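Local coordinates for protein diadenosine tetraphosphatase, putative (Trypanosoma brucei, PDB 2QJC) that probably hydrolyses phosphate esters or anhydrides, perhaps diadenosine tetraphosphate, as a metallophosphoesterase with two manganese ions in its active site, at residues Val24-Gly29 with Val51-Leu56; Asp55-Gly60 with Asn81-Leu86. All coordinates share one frame; numbering follows the deposited sequence.

Interaction 1: residues Val24-Gly29 with Val51-Leu56. With MN (manganese (II) ion), chain B.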
loop_
_atom_site.group_PDB
_atom_site.type_symbol
_atom_site.label_atom_id
_atom_site.label_comp_id
_atom_site.label_asym_id
_atom_site.label_seq_id
_atom_site.Cartn_x
_atom_site.Cartn_y
_atom_site.Cartn_z
ATOM N N VAL A 24 -4.463 -5.498 -0.308
ATOM C CA VAL A 24 -3.219 -6.264 -0.212
ATOM C C VAL A 24 -1.951 -5.462 0.090
ATOM O O VAL A 24 -1.810 -4.314 -0.333
ATOM C CB VAL A 24 -3.019 -7.121 -1.504
ATOM C CG1 VAL A 24 -3.177 -6.255 -2.733
ATOM C CG2 VAL A 24 -1.647 -7.797 -1.501
ATOM N N GLY A 25 -1.051 -6.084 0.855
ATOM C CA GLY A 25 0.203 -5.457 1.248
ATOM C C GLY A 25 1.235 -5.357 0.138
ATOM O O GLY A 25 0.951 -5.700 -1.014
ATOM N N ASP A 26 2.438 -4.897 0.487
ATOM C CA ASP A 26 3.516 -4.712 -0.490
ATOM C C ASP A 26 3.751 -5.955 -1.351
ATOM O O ASP A 26 4.112 -7.014 -0.840
ATOM C CB ASP A 26 4.821 -4.307 0.225
ATOM C CG ASP A 26 4.701 -2.979 0.974
ATOM O OD1 ASP A 26 3.693 -2.778 1.692
ATOM O OD2 ASP A 26 5.623 -2.136 0.859
ATOM N N ILE A 27 3.549 -5.812 -2.659
ATOM C CA ILE A 27 3.735 -6.924 -3.598
ATOM C C ILE A 27 5.180 -7.040 -4.122
ATOM O O ILE A 27 5.731 -8.139 -4.218
ATOM C CB ILE A 27 2.752 -6.801 -4.787
ATOM C CG1 ILE A 27 1.307 -6.870 -4.276
ATOM C CG2 ILE A 27 2.980 -7.938 -5.762
ATOM C CD1 ILE A 27 0.255 -6.445 -5.293
ATOM N N HIS A 28 5.788 -5.908 -4.459
ATOM C CA HIS A 28 7.168 -5.899 -4.937
ATOM C C HIS A 28 7.474 -6.982 -5.977
ATOM O O HIS A 28 8.333 -7.838 -5.758
ATOM C CB HIS A 28 8.135 -6.047 -3.747
ATOM C CG HIS A 28 8.420 -4.761 -3.032
ATOM N ND1 HIS A 28 8.957 -3.661 -3.666
ATOM C CD2 HIS A 28 8.264 -4.407 -1.733
ATOM C CE1 HIS A 28 9.122 -2.685 -2.790
ATOM N NE2 HIS A 28 8.711 -3.112 -1.611
ATOM N N GLY A 29 6.760 -6.947 -7.095
ATOM C CA GLY A 29 6.985 -7.910 -8.159
ATOM C C GLY A 29 6.781 -9.389 -7.869
ATOM O O GLY A 29 7.195 -10.221 -8.677
ATOM N N VAL A 51 -7.679 -3.669 -3.928
ATOM C CA VAL A 51 -6.936 -2.426 -3.703
ATOM C C VAL A 51 -5.551 -2.730 -3.122
ATOM O O VAL A 51 -5.444 -3.372 -2.080
ATOM C CB VAL A 51 -7.679 -1.484 -2.717
ATOM C CG1 VAL A 51 -6.954 -0.163 -2.613
ATOM C CG2 VAL A 51 -9.116 -1.272 -3.165
ATOM N N ALA A 52 -4.498 -2.277 -3.798
ATOM C CA ALA A 52 -3.127 -2.485 -3.326
ATOM C C ALA A 52 -2.646 -1.284 -2.510
ATOM O O ALA A 52 -3.126 -0.168 -2.699
ATOM C CB ALA A 52 -2.195 -2.705 -4.510
ATOM N N VAL A 53 -1.696 -1.511 -1.606
ATOM C CA VAL A 53 -1.154 -0.431 -0.783
ATOM C C VAL A 53 0.059 0.228 -1.460
ATOM O O VAL A 53 0.689 1.131 -0.904
ATOM C CB VAL A 53 -0.730 -0.931 0.625
ATOM C CG1 VAL A 53 -1.936 -1.549 1.351
ATOM C CG2 VAL A 53 0.432 -1.920 0.513
ATOM N N GLY A 54 0.384 -0.223 -2.667
ATOM C CA GLY A 54 1.511 0.360 -3.370
ATOM C C GLY A 54 2.770 -0.474 -3.262
ATOM O O GLY A 54 2.786 -1.487 -2.565
ATOM N N ASP A 55 3.831 -0.029 -3.933
ATOM C CA ASP A 55 5.096 -0.754 -3.946
ATOM C C ASP A 55 4.838 -2.034 -4.726
ATOM O O ASP A 55 5.053 -3.148 -4.244
ATOM C CB ASP A 55 5.572 -1.061 -2.516
ATOM C CG ASP A 55 6.617 -0.070 -2.021
ATOM O OD1 ASP A 55 6.728 1.030 -2.606
ATOM O OD2 ASP A 55 7.329 -0.389 -1.041
ATOM N N LEU A 56 4.357 -1.842 -5.949
ATOM C CA LEU A 56 4.039 -2.934 -6.856
ATOM C C LEU A 56 5.288 -3.493 -7.531
ATOM O O LEU A 56 5.315 -4.654 -7.957
ATOM C CB LEU A 56 3.085 -2.428 -7.935
ATOM C CG LEU A 56 1.943 -1.543 -7.441
ATOM C CD1 LEU A 56 1.078 -1.125 -8.621
ATOM C CD2 LEU A 56 1.125 -2.303 -6.396
HETATM MN MN MN B . 7.781 -1.908 0.336
HETATM O O HOH W 1 1.166 -3.684 -3.094
HETATM O O HOH W 2 8.325 -3.491 1.829
#
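D26, H28 and D55 converge on one manganese ion. D26 OD2 binds it at 2.2 Å, H28 NE2 at 2.5 Å and D55 OD2 at 2.1 Å. D26 and D55 run side by side and point the same way, but their carboxylate planes are perpendicular. Each gives one oxygen to the metal, and the two oxygens, both OD2, come close because they share the ion. The CG of D26 is anti to its carbonyl carbon (chi1 -62°), which brings the carboxylate to the metal; OD2 binds the ion, and OD1 accepts a bond from H204 N. The H28 ring lies alongside D55. The CB of D55 sits over one ring face in a CH-pi contact, 4.1 Å from the centroid. H28 ND1 is held by V57 O, which fixes the ring's rotation and leaves NE2 for the metal.

These are the first two metal-binding loops of the calcineurin-like phosphoesterase fold: G-D-x-H-G after strand 21-24, and the G-D that opens the second motif after the parallel neighbour 49-52. D55 also binds the second manganese, with N81, H141 and H204. The strand ends pair through V24 N to V51 O and V53 N to V24 O. V24 CG1 packs on A52 CB on one face of the sheet. Past the strand ends, no direct backbone bond joins G25 and G54; water 1 bridges them by donating to G25 O and G54 O. Direct bonds resume where H28 N meets D55 O at 2.9 Å; I27 N adds a weak bond to the same oxygen. G29 N reaches L56 O at 2.8 Å. V53 crosses D26 at about a right angle, its CG2 3.6 Å from D26 OD1.

Interaction 2: residues Asp55-Gly60 with Asn81-Leu86. With MN (manganese (II) ion), chain B; PO4 (phosphate ion), chain D.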
loop_
_atom_site.group_PDB
_atom_site.type_symbol
_atom_site.label_atom_id
_atom_site.label_comp_id
_atom_site.label_asym_id
_atom_site.label_seq_id
_atom_site.Cartn_x
_atom_site.Cartn_y
_atom_site.Cartn_z
ATOM N N ASP A 55 3.831 -0.029 -3.933
ATOM C CA ASP A 55 5.096 -0.754 -3.946
ATOM C C ASP A 55 4.838 -2.034 -4.726
ATOM O O ASP A 55 5.053 -3.148 -4.244
ATOM C CB ASP A 55 5.572 -1.061 -2.516
ATOM C CG ASP A 55 6.617 -0.070 -2.021
ATOM O OD1 ASP A 55 6.728 1.030 -2.606
ATOM O OD2 ASP A 55 7.329 -0.389 -1.041
ATOM N N LEU A 56 4.357 -1.842 -5.949
ATOM C CA LEU A 56 4.039 -2.934 -6.856
ATOM C C LEU A 56 5.288 -3.493 -7.531
ATOM O O LEU A 56 5.315 -4.654 -7.957
ATOM C CB LEU A 56 3.085 -2.428 -7.935
ATOM C CG LEU A 56 1.943 -1.543 -7.441
ATOM C CD1 LEU A 56 1.078 -1.125 -8.621
ATOM C CD2 LEU A 56 1.125 -2.303 -6.396
ATOM N N VAL A 57 6.324 -2.664 -7.609
ATOM C CA VAL A 57 7.562 -3.041 -8.281
ATOM C C VAL A 57 8.823 -3.131 -7.416
ATOM O O VAL A 57 8.798 -2.913 -6.197
ATOM C CB VAL A 57 7.855 -2.050 -9.424
ATOM C CG1 VAL A 57 6.582 -1.799 -10.233
ATOM C CG2 VAL A 57 8.377 -0.737 -8.850
ATOM N N ASN A 58 9.926 -3.458 -8.088
ATOM C CA ASN A 58 11.246 -3.574 -7.477
ATOM C C ASN A 58 11.395 -4.765 -6.531
ATOM O O ASN A 58 10.429 -5.203 -5.898
ATOM C CB ASN A 58 11.593 -2.268 -6.752
ATOM C CG ASN A 58 13.092 -2.071 -6.575
ATOM O OD1 ASN A 58 13.893 -2.529 -7.392
ATOM N ND2 ASN A 58 13.474 -1.364 -5.521
ATOM N N LYS A 59 12.621 -5.283 -6.466
ATOM C CA LYS A 59 13.000 -6.418 -5.618
ATOM C C LYS A 59 12.509 -7.790 -6.084
ATOM O O LYS A 59 13.280 -8.751 -6.112
ATOM C CB LYS A 59 12.546 -6.195 -4.163
ATOM C CG LYS A 59 12.826 -4.802 -3.583
ATOM C CD LYS A 59 14.093 -4.160 -4.149
ATOM C CE LYS A 59 15.356 -4.971 -3.861
ATOM N NZ LYS A 59 16.576 -4.278 -4.381
ATOM N N GLY A 60 11.229 -7.878 -6.431
ATOM C CA GLY A 60 10.656 -9.138 -6.875
ATOM C C GLY A 60 11.055 -9.557 -8.277
ATOM O O GLY A 60 11.600 -8.755 -9.035
ATOM N N ASN A 81 6.370 4.301 -2.311
ATOM C CA ASN A 81 7.556 5.122 -2.552
ATOM C C ASN A 81 8.518 4.516 -3.567
ATOM O O ASN A 81 9.316 5.232 -4.160
ATOM C CB ASN A 81 8.296 5.468 -1.247
ATOM C CG ASN A 81 8.817 4.259 -0.529
ATOM O OD1 ASN A 81 9.992 4.206 -0.150
ATOM N ND2 ASN A 81 7.949 3.279 -0.322
ATOM N N HIS A 82 8.447 3.203 -3.771
ATOM C CA HIS A 82 9.303 2.566 -4.766
ATOM C C HIS A 82 8.698 2.832 -6.136
ATOM O O HIS A 82 9.414 2.973 -7.128
ATOM C CB HIS A 82 9.411 1.069 -4.509
ATOM C CG HIS A 82 10.439 0.712 -3.481
ATOM N ND1 HIS A 82 11.750 0.431 -3.805
ATOM C CD2 HIS A 82 10.352 0.612 -2.133
ATOM C CE1 HIS A 82 12.426 0.169 -2.700
ATOM N NE2 HIS A 82 11.601 0.271 -1.672
ATOM N N ASP A 83 7.370 2.892 -6.189
ATOM C CA ASP A 83 6.689 3.189 -7.439
ATOM C C ASP A 83 7.046 4.628 -7.795
ATOM O O ASP A 83 7.381 4.935 -8.945
ATOM C CB ASP A 83 5.170 3.099 -7.283
ATOM C CG ASP A 83 4.698 1.733 -6.833
ATOM O OD1 ASP A 83 5.212 0.717 -7.349
ATOM O OD2 ASP A 83 3.790 1.685 -5.973
ATOM N N ALA A 84 6.977 5.502 -6.794
ATOM C CA ALA A 84 7.268 6.924 -6.980
ATOM C C ALA A 84 8.694 7.199 -7.450
ATOM O O ALA A 84 8.901 8.013 -8.348
ATOM C CB ALA A 84 6.991 7.700 -5.676
ATOM N N LYS A 85 9.672 6.535 -6.836
ATOM C CA LYS A 85 11.068 6.741 -7.212
ATOM C C LYS A 85 11.340 6.234 -8.618
ATOM O O LYS A 85 12.165 6.804 -9.334
ATOM C CB LYS A 85 12.016 6.046 -6.228
ATOM C CG LYS A 85 11.959 6.596 -4.799
ATOM C CD LYS A 85 13.010 5.941 -3.905
ATOM C CE LYS A 85 12.803 6.304 -2.445
ATOM N NZ LYS A 85 12.785 7.778 -2.230
ATOM N N LEU A 86 10.653 5.160 -9.015
ATOM C CA LEU A 86 10.838 4.608 -10.357
ATOM C C LEU A 86 10.328 5.601 -11.398
ATOM O O LEU A 86 10.999 5.853 -12.399
ATOM C CB LEU A 86 10.098 3.273 -10.519
ATOM C CG LEU A 86 10.252 2.594 -11.892
ATOM C CD1 LEU A 86 11.717 2.243 -12.129
ATOM C CD2 LEU A 86 9.388 1.346 -11.959
HETATM MN MN MN B . 7.781 -1.908 0.336
HETATM P P PO4 D . 10.494 -0.573 1.919
HETATM O O1 PO4 D . 10.593 -2.161 2.258
HETATM O O2 PO4 D . 10.352 0.201 3.296
HETATM O O3 PO4 D . 11.798 -0.150 1.184
HETATM O O4 PO4 D . 9.234 -0.325 1.043
HETATM O O HOH W 2 8.325 -3.491 1.829
#
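The metal-binding loop after strand 49-52 meets the start of helix 81-91 at the two-manganese site, and D55 and H82 join them. H82 N bonds to D55 OD1 at 3.0 Å, nearly straight (160°) and close to the line of the C-O bond. This ties down the carboxylate oxygen that does not bind the manganese described here. The H82 ring and the carboxylate are steeply inclined, 73° apart, and D55 OD1 lies in the ring plane at its edge. The CG of H82 stands beside its backbone N (chi1 -83°), and the ring reaches past D55 toward the phosphate. There NE2 donates to phosphate O3 at 2.9 Å. Phosphate O4 binds the manganese at 2.3 Å. The phosphate probably came from the crystallisation liquor. It also bonds to R162 and Y227, so it may mark where a substrate phosphate sits.

N81, H82 and D83 form, with G80 just ahead of the helix, the G-N-H-[D/E] motif of this family, here ending in aspartate. N81 binds the second manganese, which D55 shares. D83 faces the loop backbone instead. Its carboxylate takes two backbone N-H groups: D55 N to OD2 at 2.7 Å, from above the carboxylate plane, and L56 N to OD1 at 3.0 Å, on the syn lone pair. OD2 also accepts G80 N, so three backbone N-H groups grip this buried acid, which may help to keep it ionised despite the nearby D55 carboxylate. Its bonds hold the backbone of metal ligand D55 from the second shell. The N58 side chain crosses that of H82 at about a right angle, its ND2 3.0 Å from H82 ND1. One turn along the helix, L86 CD2 packs on V57 CG2 of the loop at 3.9 Å.

How the interactions relate
Both interactions are buried and share D55 and L56: the loop after strand 49-52 contacts both the loop 24-29 and helix 81-91. Interaction 1 is nearer the middle of the chain. It joins neighbouring parallel strands and their loops, mainly through backbone bonds and metal ligands. Interaction 2 is farther from the centre and joins the loop to a helix. Its bonds run between side chain and backbone, and it adds the phosphate contact. H28 links the two: its ring packs edge-to-face with H82. The first manganese and water 2 take part in both interactions.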